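Local coordinates for protein fructose-bisphosphate aldolase (Slackia heliotrinireducens, PDB 4MOZ) that belongs to the DeoC/LacD family of aldolases and folds as a closed eight-stranded beta/alpha (TIM) barrel, at residues Q121-I125 with E126-A130; S244-E247 with A248-L252. All coordinates share one frame; numbering follows the deposited sequence.

Contact 1 (Q121-I125 with E126-A130); sequences QLHDI and EAVLA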
loop_
_atom_site.group_PDB
_atom_site.type_symbol
_atom_site.label_atom_id
_atom_site.label_comp_id
_atom_site.label_asym_id
_atom_site.label_seq_id
_atom_site.Cartn_x
_atom_site.Cartn_y
_atom_site.Cartn_z
ATOM N N GLN C 121 7.803 2.241 -10.783
ATOM C CA GLN C 121 8.120 0.952 -11.376
ATOM C C GLN C 121 6.878 0.460 -12.115
ATOM O O GLN C 121 5.787 0.442 -11.559
ATOM C CB GLN C 121 8.552 -0.053 -10.316
ATOM C CG GLN C 121 9.034 -1.367 -10.910
ATOM C CD GLN C 121 9.665 -2.282 -9.880
ATOM O OE1 GLN C 121 10.219 -1.820 -8.878
ATOM N NE2 GLN C 121 9.596 -3.589 -10.124
ATOM N N LEU C 122 7.055 0.082 -13.374
ATOM C CA LEU C 122 5.932 -0.196 -14.266
ATOM C C LEU C 122 5.405 -1.620 -14.162
ATOM O O LEU C 122 4.275 -1.883 -14.547
ATOM C CB LEU C 122 6.314 0.128 -15.712
ATOM C CG LEU C 122 6.721 1.580 -15.980
ATOM C CD1 LEU C 122 7.295 1.743 -17.384
ATOM C CD2 LEU C 122 5.559 2.542 -15.749
ATOM N N HIS C 123 6.221 -2.528 -13.634
ATOM C CA HIS C 123 5.863 -3.944 -13.499
ATOM C C HIS C 123 6.900 -4.599 -12.640
ATOM O O HIS C 123 7.949 -4.015 -12.389
ATOM C CB HIS C 123 5.838 -4.619 -14.871
ATOM C CG HIS C 123 7.026 -4.260 -15.730
ATOM N ND1 HIS C 123 8.238 -4.824 -15.562
ATOM C CD2 HIS C 123 7.165 -3.322 -16.753
ATOM C CE1 HIS C 123 9.105 -4.289 -16.441
ATOM N NE2 HIS C 123 8.448 -3.370 -17.168
ATOM N N ASP C 124 6.644 -5.822 -12.190
ATOM C CA ASP C 124 7.634 -6.530 -11.381
ATOM C C ASP C 124 8.823 -7.034 -12.216
ATOM O O ASP C 124 8.773 -7.046 -13.455
ATOM C CB ASP C 124 6.992 -7.664 -10.564
ATOM C CG ASP C 124 6.295 -8.710 -11.432
ATOM O OD1 ASP C 124 6.664 -8.894 -12.615
ATOM O OD2 ASP C 124 5.370 -9.368 -10.914
ATOM N N ILE C 125 9.885 -7.442 -11.526
ATOM C CA ILE C 125 11.068 -7.978 -12.186
ATOM C C ILE C 125 10.754 -9.289 -12.909
ATOM O O ILE C 125 11.316 -9.565 -13.966
ATOM C CB ILE C 125 12.258 -8.141 -11.207
ATOM C CG1 ILE C 125 13.549 -8.466 -11.974
ATOM C CG2 ILE C 125 11.959 -9.179 -10.124
ATOM C CD1 ILE C 125 14.814 -8.292 -11.157
ATOM N N GLU C 126 9.837 -10.072 -12.345
ATOM C CA GLU C 126 9.438 -11.358 -12.917
ATOM C C GLU C 126 8.977 -11.244 -14.368
ATOM O O GLU C 126 9.231 -12.141 -15.167
ATOM C CB GLU C 126 8.352 -12.022 -12.059
ATOM C CG GLU C 126 8.864 -12.670 -10.774
ATOM C CD GLU C 126 9.071 -11.692 -9.621
ATOM O OE1 GLU C 126 8.839 -10.472 -9.783
ATOM O OE2 GLU C 126 9.466 -12.151 -8.530
ATOM N N ALA C 127 8.316 -10.138 -14.706
ATOM C CA ALA C 127 7.897 -9.868 -16.086
ATOM C C ALA C 127 9.096 -9.835 -17.038
ATOM O O ALA C 127 9.025 -10.346 -18.160
ATOM C CB ALA C 127 7.120 -8.561 -16.165
ATOM N N VAL C 128 10.196 -9.239 -16.580
ATOM C CA VAL C 128 11.420 -9.134 -17.372
ATOM C C VAL C 128 12.119 -10.495 -17.469
ATOM O O VAL C 128 12.638 -10.862 -18.529
ATOM C CB VAL C 128 12.375 -8.070 -16.792
ATOM C CG1 VAL C 128 13.650 -7.974 -17.618
ATOM C CG2 VAL C 128 11.687 -6.711 -16.725
ATOM N N LEU C 129 12.114 -11.234 -16.361
ATOM C CA LEU C 129 12.695 -12.577 -16.297
ATOM C C LEU C 129 12.008 -13.546 -17.251
ATOM O O LEU C 129 12.669 -14.378 -17.877
ATOM C CB LEU C 129 12.616 -13.120 -14.868
ATOM C CG LEU C 129 13.776 -12.904 -13.889
ATOM C CD1 LEU C 129 14.459 -11.550 -14.048
ATOM C CD2 LEU C 129 13.308 -13.115 -12.454
ATOM N N ALA C 130 10.684 -13.430 -17.355
ATOM C CA ALA C 130 9.887 -14.266 -18.252
ATOM C C ALA C 130 10.260 -13.994 -19.702
ATOM O O ALA C 130 10.354 -14.910 -20.519
ATOM C CB ALA C 130 8.399 -14.020 -18.028
#
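The imidazole of H123 meets V128 at its edge, near the ring plane, with CE1 3.6 Å from V128 CG2; A127 CB lies obliquely to the same ring, 3.9 Å from ND1. The ring's rotation is fixed by a hydrogen bond from H123 ND1 to D124 O, 3.1 Å long and almost straight at 176°. That oxygen lies in the ring plane, whereas the donor stands above the carbonyl plane. The carboxylate of D124 reaches the first turn of the helix: with CG between the backbone N and carbonyl carbon (chi1 59°), OD1 accepts A127 N at 2.9 Å, met nearly along its C-O axis. The E126 carboxylate, turned 64° from that of D124, brings OE1 within 3.5 Å of D124 CB and 3.4 Å of I125 CG2. One turn on, I125 CG1 touches L129 CD1 at 3.8 Å, and the carbonyl oxygen of I125 takes the N-H of L129. A second subunit packs here: its Q161 hydrogen-bonds D124 N and its A164 touches A127. An acidic side chain bound to the N-H three residues ahead is the N-cap arrangement, here opening helix 125-132 of the TIM barrel.

Contact 2 (S244-E247 with A248-L252); sequences STVE and AKVFL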
loop_
_atom_site.group_PDB
_atom_site.type_symbol
_atom_site.label_atom_id
_atom_site.label_comp_id
_atom_site.label_asym_id
_atom_site.label_seq_id
_atom_site.Cartn_x
_atom_site.Cartn_y
_atom_site.Cartn_z
ATOM N N SER C 244 22.708 18.008 -26.443
ATOM C CA SER C 244 21.898 17.527 -27.565
ATOM C C SER C 244 21.845 18.517 -28.728
ATOM O O SER C 244 21.431 18.161 -29.836
ATOM C CB SER C 244 20.474 17.202 -27.098
ATOM O OG SER C 244 20.467 16.126 -26.174
ATOM N N THR C 245 22.276 19.752 -28.477
ATOM C CA THR C 245 22.104 20.840 -29.442
ATOM C C THR C 245 23.420 21.430 -29.976
ATOM O O THR C 245 23.402 22.419 -30.715
ATOM C CB THR C 245 21.221 21.968 -28.863
ATOM O OG1 THR C 245 21.795 22.449 -27.642
ATOM C CG2 THR C 245 19.804 21.466 -28.593
ATOM N N VAL C 246 24.549 20.826 -29.613
ATOM C CA VAL C 246 25.854 21.282 -30.112
ATOM C C VAL C 246 26.261 20.559 -31.403
ATOM O O VAL C 246 25.642 19.561 -31.789
ATOM C CB VAL C 246 26.979 21.162 -29.047
ATOM C CG1 VAL C 246 26.773 22.173 -27.925
ATOM C CG2 VAL C 246 27.087 19.739 -28.503
ATOM N N GLU C 247 27.294 21.078 -32.066
ATOM C CA GLU C 247 27.868 20.449 -33.260
ATOM C C GLU C 247 28.485 19.101 -32.901
ATOM O O GLU C 247 28.959 18.913 -31.775
ATOM C CB GLU C 247 28.934 21.354 -33.890
ATOM C CG GLU C 247 28.528 22.814 -34.042
ATOM C CD GLU C 247 27.297 22.999 -34.911
ATOM O OE1 GLU C 247 27.377 22.720 -36.128
ATOM O OE2 GLU C 247 26.251 23.430 -34.378
ATOM N N ALA C 248 28.485 18.176 -33.862
ATOM C CA ALA C 248 29.004 16.820 -33.653
ATOM C C ALA C 248 30.408 16.792 -33.041
ATOM O O ALA C 248 30.677 15.980 -32.157
ATOM C CB ALA C 248 28.973 16.028 -34.947
ATOM N N LYS C 249 31.289 17.677 -33.511
ATOM C CA LYS C 249 32.652 17.773 -32.981
ATOM C C LYS C 249 32.677 18.176 -31.502
ATOM O O LYS C 249 33.381 17.559 -30.703
ATOM C CB LYS C 249 33.509 18.733 -33.813
ATOM C CG LYS C 249 34.986 18.706 -33.436
ATOM C CD LYS C 249 35.817 19.692 -34.242
ATOM C CE LYS C 249 37.284 19.594 -33.850
ATOM N NZ LYS C 249 38.166 20.413 -34.729
ATOM N N VAL C 250 31.907 19.204 -31.148
ATOM C CA VAL C 250 31.806 19.667 -29.761
ATOM C C VAL C 250 31.245 18.557 -28.870
ATOM O O VAL C 250 31.752 18.311 -27.770
ATOM C CB VAL C 250 30.933 20.938 -29.647
ATOM C CG1 VAL C 250 30.793 21.378 -28.195
ATOM C CG2 VAL C 250 31.523 22.063 -30.489
ATOM N N PHE C 251 30.209 17.885 -29.369
ATOM C CA PHE C 251 29.601 16.753 -28.685
ATOM C C PHE C 251 30.618 15.643 -28.394
ATOM O O PHE C 251 30.693 15.140 -27.268
ATOM C CB PHE C 251 28.421 16.206 -29.502
ATOM C CG PHE C 251 27.822 14.948 -28.935
ATOM C CD1 PHE C 251 26.930 15.001 -27.865
ATOM C CD2 PHE C 251 28.155 13.705 -29.465
ATOM C CE1 PHE C 251 26.383 13.840 -27.337
ATOM C CE2 PHE C 251 27.611 12.541 -28.943
ATOM C CZ PHE C 251 26.725 12.610 -27.877
ATOM N N LEU C 252 31.396 15.270 -29.410
ATOM C CA LEU C 252 32.356 14.177 -29.273
ATOM C C LEU C 252 33.521 14.571 -28.371
ATOM O O LEU C 252 34.117 13.717 -27.718
ATOM C CB LEU C 252 32.847 13.696 -30.647
ATOM C CG LEU C 252 31.811 13.022 -31.563
ATOM C CD1 LEU C 252 32.273 13.042 -33.013
ATOM C CD2 LEU C 252 31.489 11.599 -31.123
#
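V246 lays its isopropyl group over the first turn of the helix, overlapping V250 through CB and CG1 and F251 through CG2. CB of V246 comes within 3.9 Å of V250 CG1, and the two side chains cross at about a right angle. With CG1 of V246 anti to the carbonyl carbon (chi1 -70°), CG2 falls between the backbone N and the carbonyl carbon and reaches F251 CB at 3.9 Å, again with the side chains nearly perpendicular. The same V246 CG2 methyl lies 3.7 Å from F251 N, close to the backbone as well as the side chain. Beneath this apolar patch the main chain enters helical bonding, because F251 N donates to E247 O at 2.9 Å with an N-H...O angle of 171°, directed nearly along the carbonyl bond. E247 holds the N-cap position; the bond to F251 N is made by its backbone oxygen, and its bent side chain leads away from the helix. The F251 side chain packs on I288 of helix 278-294 and N272 of helix 271-274. L252 also meets helix 278-294, while A248 and K249 touch helix 298-305; the segment thus joins the loop after strand 237-240 to three neighbouring helices, 271-274, 278-294 and 298-305.

Along the chain the two contacts come in series: contact 1 is complete before contact 2 opens, so they neither nest nor cross. Each spans a loop-to-helix junction without a gap and closes no long loop. Contact 1 ends the connection from strand 99-102 and starts helix 125-132, which precedes strand 138-145; contact 2 does the same between strand 237-240 and helix 248-260, which precedes strand 266-269. Both are therefore within beta-alpha-beta units of the barrel, the third and the seventh strands leading in. The centres of contact 1 and contact 2 lie about 36 Å apart, on opposite sides of the chain's centre. The nearest atoms of contact 1 and contact 2 are about 21 Å apart. Another subunit packs on contact 1, but none touches contact 2.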